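Long-range contacts in myosin-I heavy chain (PDB 5EJR), which is an actin-based motor with ATPase activity that acts early in phagocytosis and adhesion, seen here as the second MyTH4-FERM module of its tail: residues 265-273 with 492-500; 90-98 with 130-138. All coordinates share one frame; numbering follows the deposited sequence. Where two conformers were deposited one is given.

MyTH4-FERM tails illustrate how one polypeptide couples a helical domain to a multilobed one, and the two contacts sample both levels of organisation. Contact 2 joins two helices within the MyTH4 domain and is buried and almost wholly apolar. Contact 1 joins two lobes of the FERM domain through serines, waters and a bound ethanediol that probably came from the crystallisation liquor. The centres of contact 1 and contact 2 are about 24 Å apart. The nearest atoms of the two contacts are about 8 Å apart, without touching. The gap is bridged by the first FERM lobe: Met273, at the end of 265-273, is the N-cap of helix 274-283, and Glu282 of that helix accepts a hydrogen bond from Gln91 on 90-98.

Contact 1: 265-273 with 492-500; sequences SKVVSETDM and DEHSSIASV. With EDO (1,2-ethanediol), chain E; EDO (1,2-ethanediol), chain D.
The carboxylate of Glu493 carries CE of Lys266 over one of its faces, 3.6 Å from Glu493 CD and nearly equidistant from both oxygens. The lysine chain is extended, and its ammonium passes beyond the carboxylate without forming a salt bridge. Glu493 OE2 takes protons from two waters. One accepts from Val267 N; the other donates to Val267 O and accepts from Ser496 OG at 2.7 Å. The His494 ring takes no part in this exchange and meets an ethanediol at its edge, hydrogen-bonded through ND1 to the diol O1 at 2.8 Å, either end able to donate. At the centre, Ser269 OG and Ser495 OG are hydrogen-bonded at 2.7 Å; each hydroxyl lies anti to its own main-chain nitrogen (chi1 180° and -170°), which turns the two groups to meet. A water joins Thr271 OG1, Asp272 OD1 and Ser495 OG. A second ethanediol lies beside Ser499, its O2 hydrogen-bonded to Ser499 OG (2.7 Å) and Glu270 N (2.9 Å). This is a lobe-to-lobe interface of the FERM cloverleaf: strand 264-267 edges the ubiquitin-like lobe, pairing with strand 253-259, while helix 494-505 of the PH-like lobe packs Ser496 and Ile497 on Phe425 of strand 423-428.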
loop_
_atom_site.group_PDB
_atom_site.type_symbol
_atom_site.label_atom_id
_atom_site.label_comp_id
_atom_site.label_asym_id
_atom_site.label_seq_id
_atom_site.Cartn_x
_atom_site.Cartn_y
_atom_site.Cartn_z
ATOM N N SER A 265 -3.655 -12.544 -2.099
ATOM C CA SER A 265 -4.732 -11.580 -1.979
ATOM C C SER A 265 -4.652 -11.188 -0.525
ATOM O O SER A 265 -4.960 -11.985 0.370
ATOM C CB SER A 265 -6.088 -12.175 -2.325
ATOM O OG SER A 265 -7.062 -11.174 -2.085
ATOM N N LYS A 266 -4.095 -10.006 -0.283
ATOM C CA LYS A 266 -3.874 -9.520 1.061
ATOM C C LYS A 266 -4.646 -8.216 1.274
ATOM O O LYS A 266 -4.612 -7.351 0.414
ATOM C CB LYS A 266 -2.360 -9.329 1.257
ATOM C CG LYS A 266 -1.899 -9.173 2.710
ATOM C CD LYS A 266 -0.384 -9.030 2.815
ATOM C CE LYS A 266 0.075 -9.028 4.254
ATOM N NZ LYS A 266 1.534 -9.280 4.373
ATOM N N VAL A 267 -5.329 -8.080 2.415
ATOM C CA VAL A 267 -6.103 -6.890 2.781
ATOM C C VAL A 267 -5.127 -5.688 2.872
ATOM O O VAL A 267 -4.049 -5.832 3.428
ATOM C CB VAL A 267 -6.821 -7.125 4.138
ATOM C CG1 VAL A 267 -7.354 -5.818 4.726
ATOM C CG2 VAL A 267 -7.948 -8.153 3.997
ATOM N N VAL A 268 -5.469 -4.543 2.287
ATOM C CA VAL A 268 -4.591 -3.385 2.394
ATOM C C VAL A 268 -5.226 -2.489 3.443
ATOM O O VAL A 268 -6.391 -2.157 3.321
ATOM C CB VAL A 268 -4.388 -2.642 1.042
ATOM C CG1 VAL A 268 -3.399 -1.482 1.207
ATOM C CG2 VAL A 268 -3.896 -3.596 -0.031
ATOM N N SER A 269 -4.479 -2.089 4.457
ATOM C CA SER A 269 -5.036 -1.236 5.507
ATOM C C SER A 269 -5.537 0.048 4.936
ATOM O O SER A 269 -4.827 0.676 4.158
ATOM C CB SER A 269 -3.989 -0.930 6.577
ATOM O OG SER A 269 -4.573 -0.102 7.571
ATOM N N GLU A 270 -6.740 0.458 5.321
ATOM C CA GLU A 270 -7.308 1.737 4.884
ATOM C C GLU A 270 -6.464 2.958 5.326
ATOM O O GLU A 270 -6.605 4.036 4.739
ATOM C CB GLU A 270 -8.768 1.882 5.367
ATOM C CG GLU A 270 -8.945 1.980 6.871
ATOM C CD GLU A 270 -10.334 2.427 7.274
ATOM O OE1 GLU A 270 -11.249 1.572 7.322
ATOM O OE2 GLU A 270 -10.518 3.644 7.503
ATOM N N THR A 271 -5.605 2.800 6.358
ATOM C CA THR A 271 -4.762 3.904 6.847
ATOM C C THR A 271 -3.425 3.972 6.165
ATOM O O THR A 271 -2.680 4.920 6.419
ATOM C CB THR A 271 -4.566 3.867 8.364
ATOM O OG1 THR A 271 -4.045 2.590 8.740
ATOM C CG2 THR A 271 -5.821 4.242 9.135
ATOM N N ASP A 272 -3.089 2.984 5.316
ATOM C CA ASP A 272 -1.809 3.044 4.635
ATOM C C ASP A 272 -1.858 4.140 3.546
ATOM O O ASP A 272 -2.941 4.447 3.018
ATOM C CB ASP A 272 -1.497 1.710 3.934
ATOM C CG ASP A 272 -1.011 0.543 4.777
ATOM O OD1 ASP A 272 -0.922 0.694 6.026
ATOM O OD2 ASP A 272 -0.725 -0.531 4.188
ATOM N N MET A 273 -0.673 4.667 3.198
ATOM C CA MET A 273 -0.466 5.625 2.111
ATOM C C MET A 273 -0.349 4.774 0.886
ATOM O O MET A 273 0.454 3.839 0.886
ATOM C CB MET A 273 0.858 6.393 2.294
ATOM C CG MET A 273 0.881 7.260 3.506
ATOM S SD MET A 273 -0.659 8.173 3.656
ATOM C CE MET A 273 -0.040 9.681 4.211
ATOM N N ASP A 492 1.895 -9.878 11.445
ATOM C CA ASP A 492 2.408 -8.516 11.269
ATOM C C ASP A 492 1.324 -7.581 10.706
ATOM O O ASP A 492 1.623 -6.438 10.365
ATOM C CB ASP A 492 3.628 -8.521 10.326
ATOM C CG ASP A 492 3.336 -9.017 8.908
ATOM O OD1 ASP A 492 2.237 -9.588 8.683
ATOM O OD2 ASP A 492 4.213 -8.846 8.027
ATOM N N GLU A 493 0.070 -8.061 10.585
ATOM C CA GLU A 493 -0.972 -7.230 9.996
ATOM C C GLU A 493 -1.766 -6.411 11.027
ATOM O O GLU A 493 -2.973 -6.200 10.855
ATOM C CB GLU A 493 -1.899 -8.069 9.108
ATOM C CG GLU A 493 -1.235 -8.579 7.839
ATOM C CD GLU A 493 -2.176 -9.463 7.035
ATOM O OE1 GLU A 493 -1.986 -10.697 7.070
ATOM O OE2 GLU A 493 -3.142 -8.942 6.430
ATOM N N HIS A 494 -1.077 -5.850 12.035
ATOM C CA HIS A 494 -1.763 -5.025 13.040
ATOM C C HIS A 494 -2.639 -3.941 12.434
ATOM O O HIS A 494 -3.734 -3.715 12.912
ATOM C CB HIS A 494 -0.774 -4.378 14.046
ATOM C CG HIS A 494 0.332 -3.614 13.397
ATOM N ND1 HIS A 494 0.219 -2.262 13.145
ATOM C CD2 HIS A 494 1.547 -4.043 12.984
ATOM C CE1 HIS A 494 1.379 -1.906 12.606
ATOM N NE2 HIS A 494 2.202 -2.957 12.472
ATOM N N SER A 495 -2.163 -3.275 11.398
ATOM C CA SER A 495 -2.915 -2.159 10.831
ATOM C C SER A 495 -4.287 -2.566 10.195
ATOM O O SER A 495 -5.328 -1.960 10.493
ATOM C CB SER A 495 -2.045 -1.376 9.853
ATOM O OG SER A 495 -2.743 -0.182 9.531
ATOM N N SER A 496 -4.280 -3.584 9.349
ATOM C CA SER A 496 -5.513 -4.113 8.739
ATOM C C SER A 496 -6.395 -4.751 9.812
ATOM O O SER A 496 -7.614 -4.583 9.787
ATOM C CB SER A 496 -5.163 -5.172 7.702
ATOM O OG SER A 496 -4.548 -4.562 6.588
ATOM N N ILE A 497 -5.797 -5.487 10.744
ATOM C CA ILE A 497 -6.582 -6.144 11.809
ATOM C C ILE A 497 -7.292 -5.120 12.669
ATOM O O ILE A 497 -8.463 -5.308 12.969
ATOM C CB ILE A 497 -5.739 -7.123 12.670
ATOM C CG1 ILE A 497 -5.269 -8.301 11.817
ATOM C CG2 ILE A 497 -6.575 -7.630 13.874
ATOM C CD1 ILE A 497 -4.169 -9.107 12.437
ATOM N N ALA A 498 -6.592 -4.016 13.051
ATOM C CA ALA A 498 -7.227 -2.968 13.870
ATOM C C ALA A 498 -8.419 -2.332 13.127
ATOM O O ALA A 498 -9.458 -2.116 13.718
ATOM C CB ALA A 498 -6.203 -1.893 14.220
ATOM N N SER A 499 -8.271 -2.041 11.833
ATOM C CA SER A 499 -9.347 -1.436 11.051
ATOM C C SER A 499 -10.596 -2.385 10.968
ATOM O O SER A 499 -11.723 -1.948 11.212
ATOM C CB SER A 499 -8.827 -1.060 9.661
ATOM O OG SER A 499 -9.847 -1.119 8.676
ATOM N N VAL A 500 -10.384 -3.675 10.647
ATOM C CA VAL A 500 -11.485 -4.658 10.560
ATOM C C VAL A 500 -12.108 -4.878 11.938
ATOM O O VAL A 500 -13.335 -4.812 12.080
ATOM C CB VAL A 500 -11.009 -5.975 9.898
ATOM C CG1 VAL A 500 -12.080 -7.058 9.983
ATOM C CG2 VAL A 500 -10.621 -5.722 8.451
HETATM C C1 EDO E . -10.225 -3.189 5.707
HETATM O O1 EDO E . -10.384 -2.967 4.301
HETATM C C2 EDO E . -8.753 -2.836 6.151
HETATM O O2 EDO E . -8.666 -1.421 6.262
HETATM C C1 EDO D . -2.617 -1.059 14.796
HETATM O O1 EDO D . -1.783 -0.424 13.840
HETATM C C2 EDO D . -3.048 -0.046 15.876
HETATM O O2 EDO D . -3.755 1.034 15.286
HETATM O O HOH W 1 -4.924 -10.058 4.642
HETATM O O HOH W 2 -2.824 -6.485 5.662
HETATM O O HOH W 3 -1.261 2.013 8.312
HETATM O O HOH W 4 -5.525 0.781 10.486
#

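Contact 2: 90-98 with 130-138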
loop_
_atom_site.group_PDB
_atom_site.type_symbol
_atom_site.label_atom_id
_atom_site.label_comp_id
_atom_site.label_asym_id
_atom_site.label_seq_id
_atom_site.Cartn_x
_atom_site.Cartn_y
_atom_site.Cartn_z
ATOM N N ILE A 90 16.834 5.341 -4.421
ATOM C CA ILE A 90 16.248 6.449 -3.662
ATOM C C ILE A 90 15.442 5.929 -2.443
ATOM O O ILE A 90 15.451 6.587 -1.413
ATOM C CB ILE A 90 15.449 7.434 -4.566
ATOM C CG1 ILE A 90 15.099 8.741 -3.808
ATOM C CG2 ILE A 90 14.222 6.773 -5.205
ATOM C CD1 ILE A 90 14.689 9.952 -4.739
ATOM N N GLN A 91 14.788 4.746 -2.540
ATOM C CA GLN A 91 14.077 4.159 -1.392
ATOM C C GLN A 91 15.064 3.894 -0.228
ATOM O O GLN A 91 14.739 4.193 0.918
ATOM C CB GLN A 91 13.361 2.870 -1.794
ATOM C CG GLN A 91 11.987 3.140 -2.402
ATOM C CD GLN A 91 11.542 2.004 -3.275
ATOM O OE1 GLN A 91 11.767 0.825 -2.985
ATOM N NE2 GLN A 91 10.927 2.331 -4.388
ATOM N N SER A 92 16.293 3.416 -0.553
ATOM C CA SER A 92 17.389 3.178 0.401
ATOM C C SER A 92 17.783 4.480 1.106
ATOM O O SER A 92 17.844 4.506 2.337
ATOM C CB SER A 92 18.595 2.569 -0.311
ATOM O OG SER A 92 19.659 2.341 0.596
ATOM N N ILE A 93 17.967 5.583 0.321
ATOM C CA ILE A 93 18.334 6.911 0.814
ATOM C C ILE A 93 17.296 7.447 1.762
ATOM O O ILE A 93 17.655 7.945 2.826
ATOM C CB ILE A 93 18.621 7.916 -0.346
ATOM C CG1 ILE A 93 19.784 7.432 -1.242
ATOM C CG2 ILE A 93 18.891 9.346 0.182
ATOM C CD1 ILE A 93 19.870 8.109 -2.610
ATOM N N ILE A 94 16.012 7.379 1.379
ATOM C CA ILE A 94 14.957 7.914 2.232
ATOM C C ILE A 94 14.800 7.030 3.475
ATOM O O ILE A 94 14.631 7.574 4.569
ATOM C CB ILE A 94 13.649 8.202 1.443
ATOM C CG1 ILE A 94 13.779 9.574 0.711
ATOM C CG2 ILE A 94 12.404 8.198 2.341
ATOM C CD1 ILE A 94 13.182 9.580 -0.586
ATOM N N SER A 95 14.965 5.703 3.327
ATOM C CA SER A 95 14.895 4.771 4.468
ATOM C C SER A 95 15.990 5.144 5.480
ATOM O O SER A 95 15.697 5.314 6.671
ATOM C CB SER A 95 15.050 3.326 4.002
ATOM O OG SER A 95 15.252 2.451 5.102
ATOM N N ARG A 96 17.237 5.378 4.978
ATOM C CA ARG A 96 18.360 5.795 5.825
ATOM C C ARG A 96 18.013 7.084 6.573
ATOM O O ARG A 96 18.251 7.169 7.773
ATOM C CB ARG A 96 19.647 5.932 4.989
ATOM C CG ARG A 96 20.923 6.225 5.799
ATOM C CD ARG A 96 22.167 6.243 4.937
ATOM N NE ARG A 96 22.439 4.961 4.276
ATOM C CZ ARG A 96 22.179 4.695 2.998
ATOM N NH1 ARG A 96 21.616 5.619 2.220
ATOM N NH2 ARG A 96 22.457 3.503 2.491
ATOM N N GLY A 97 17.396 8.046 5.879
ATOM C CA GLY A 97 16.975 9.302 6.493
ATOM C C GLY A 97 15.887 9.161 7.536
ATOM O O GLY A 97 15.938 9.832 8.570
ATOM N N ILE A 98 14.880 8.299 7.258
ATOM C CA ILE A 98 13.758 7.994 8.173
ATOM C C ILE A 98 14.284 7.422 9.514
ATOM O O ILE A 98 13.992 7.989 10.572
ATOM C CB ILE A 98 12.711 7.024 7.502
ATOM C CG1 ILE A 98 11.827 7.761 6.466
ATOM C CG2 ILE A 98 11.839 6.305 8.544
ATOM C CD1 ILE A 98 11.023 6.848 5.537
ATOM N N LEU A 130 15.543 14.492 -5.826
ATOM C CA LEU A 130 15.860 13.853 -4.548
ATOM C C LEU A 130 15.495 14.789 -3.404
ATOM O O LEU A 130 14.887 14.334 -2.449
ATOM C CB LEU A 130 17.346 13.422 -4.495
ATOM C CG LEU A 130 17.934 12.954 -3.136
ATOM C CD1 LEU A 130 17.175 11.762 -2.565
ATOM C CD2 LEU A 130 19.375 12.579 -3.294
ATOM N N ILE A 131 15.777 16.099 -3.529
ATOM C CA ILE A 131 15.427 17.076 -2.485
ATOM C C ILE A 131 13.903 17.110 -2.297
ATOM O O ILE A 131 13.412 17.173 -1.161
ATOM C CB ILE A 131 16.030 18.473 -2.783
ATOM C CG1 ILE A 131 17.574 18.431 -2.631
ATOM C CG2 ILE A 131 15.415 19.541 -1.888
ATOM C CD1 ILE A 131 18.353 19.611 -3.271
ATOM N N TYR A 132 13.160 17.043 -3.417
ATOM C CA TYR A 132 11.695 17.003 -3.369
ATOM C C TYR A 132 11.213 15.792 -2.554
ATOM O O TYR A 132 10.361 15.947 -1.675
ATOM C CB TYR A 132 11.108 16.949 -4.789
ATOM C CG TYR A 132 9.651 16.541 -4.791
ATOM C CD1 TYR A 132 8.654 17.450 -4.451
ATOM C CD2 TYR A 132 9.272 15.230 -5.075
ATOM C CE1 TYR A 132 7.313 17.073 -4.406
ATOM C CE2 TYR A 132 7.932 14.838 -5.024
ATOM C CZ TYR A 132 6.956 15.767 -4.704
ATOM O OH TYR A 132 5.628 15.406 -4.676
ATOM N N PHE A 133 11.743 14.594 -2.878
ATOM C CA PHE A 133 11.384 13.322 -2.241
ATOM C C PHE A 133 11.842 13.248 -0.789
ATOM O O PHE A 133 11.193 12.575 0.015
ATOM C CB PHE A 133 11.850 12.119 -3.071
ATOM C CG PHE A 133 11.062 11.905 -4.349
ATOM C CD1 PHE A 133 9.685 11.720 -4.315
ATOM C CD2 PHE A 133 11.706 11.842 -5.581
ATOM C CE1 PHE A 133 8.957 11.521 -5.501
ATOM C CE2 PHE A 133 10.979 11.646 -6.766
ATOM C CZ PHE A 133 9.608 11.491 -6.720
ATOM N N LEU A 134 12.886 14.018 -0.410
ATOM C CA LEU A 134 13.283 14.094 0.991
ATOM C C LEU A 134 12.282 15.007 1.686
ATOM O O LEU A 134 11.792 14.667 2.770
ATOM C CB LEU A 134 14.699 14.695 1.183
ATOM C CG LEU A 134 15.900 13.947 0.623
ATOM C CD1 LEU A 134 17.139 14.834 0.657
ATOM C CD2 LEU A 134 16.173 12.674 1.396
ATOM N N SER A 135 11.983 16.174 1.074
ATOM C CA SER A 135 11.084 17.182 1.659
ATOM C C SER A 135 9.644 16.680 1.894
ATOM O O SER A 135 8.973 17.199 2.777
ATOM C CB SER A 135 11.082 18.468 0.837
ATOM O OG SER A 135 10.408 18.281 -0.396
ATOM N N ILE A 136 9.182 15.680 1.122
ATOM C CA ILE A 136 7.845 15.118 1.342
ATOM C C ILE A 136 7.841 14.140 2.543
ATOM O O ILE A 136 6.794 13.961 3.170
ATOM C CB ILE A 136 7.184 14.509 0.069
ATOM C CG1 ILE A 136 8.074 13.465 -0.610
ATOM C CG2 ILE A 136 6.744 15.611 -0.909
ATOM C CD1 ILE A 136 7.364 12.532 -1.601
ATOM N N THR A 137 9.026 13.570 2.896
ATOM C CA THR A 137 9.187 12.580 3.971
ATOM C C THR A 137 9.525 13.180 5.351
ATOM O O THR A 137 8.758 13.018 6.299
ATOM C CB THR A 137 10.208 11.523 3.547
ATOM O OG1 THR A 137 10.026 11.274 2.158
ATOM C CG2 THR A 137 10.039 10.205 4.315
ATOM N N PHE A 138 10.685 13.822 5.477
ATOM C CA PHE A 138 11.140 14.370 6.754
ATOM C C PHE A 138 11.731 15.753 6.575
ATOM O O PHE A 138 12.206 16.114 5.502
ATOM C CB PHE A 138 12.143 13.409 7.456
ATOM C CG PHE A 138 13.227 12.868 6.559
ATOM C CD1 PHE A 138 14.337 13.645 6.232
ATOM C CD2 PHE A 138 13.111 11.614 5.984
ATOM C CE1 PHE A 138 15.312 13.167 5.355
ATOM C CE2 PHE A 138 14.090 11.134 5.112
ATOM C CZ PHE A 138 15.182 11.917 4.800
#
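Ile94 meets Phe133, Leu134 and Thr137 with both of the branches that part at CB. CG2 lies opposite the main-chain nitrogen while CG1 sits beside it (chi1 -81°), which sends the methyl to within 3.7 Å of Thr137 CG2. On the longer branch CG1 meets Leu134 CD2 at 4.0 Å, and CD1 ends 3.6 Å from Phe133 O, also touching Phe133 CB. To that carbonyl Thr137 OG1 donates at 2.8 Å from Phe133 O, nearly in line with the carbonyl bond (170°). Cut back to an alanine, this position is likely to leave a gap between Phe133, Leu134 and Thr137, the threonine methyl losing much of its apolar cover. Helices 86-99 and 121-137 are neighbours in the MyTH4 helical bundle, and these segments run in broadly the same direction, crossing at -39° with axes 10.5 Å apart. One turn earlier, Ile90 CD1 lies 3.6 Å from Phe133 CD2 and touches Leu130 CD1, which Ile93 CG2 also approaches. At the far end Phe138 CZ rests 3.6 Å from Gly97 CA, possible because glycine lacks a side chain. Gly97 O sits over one face of that ring, offset toward the rim, while Ile94 O lies at its edge.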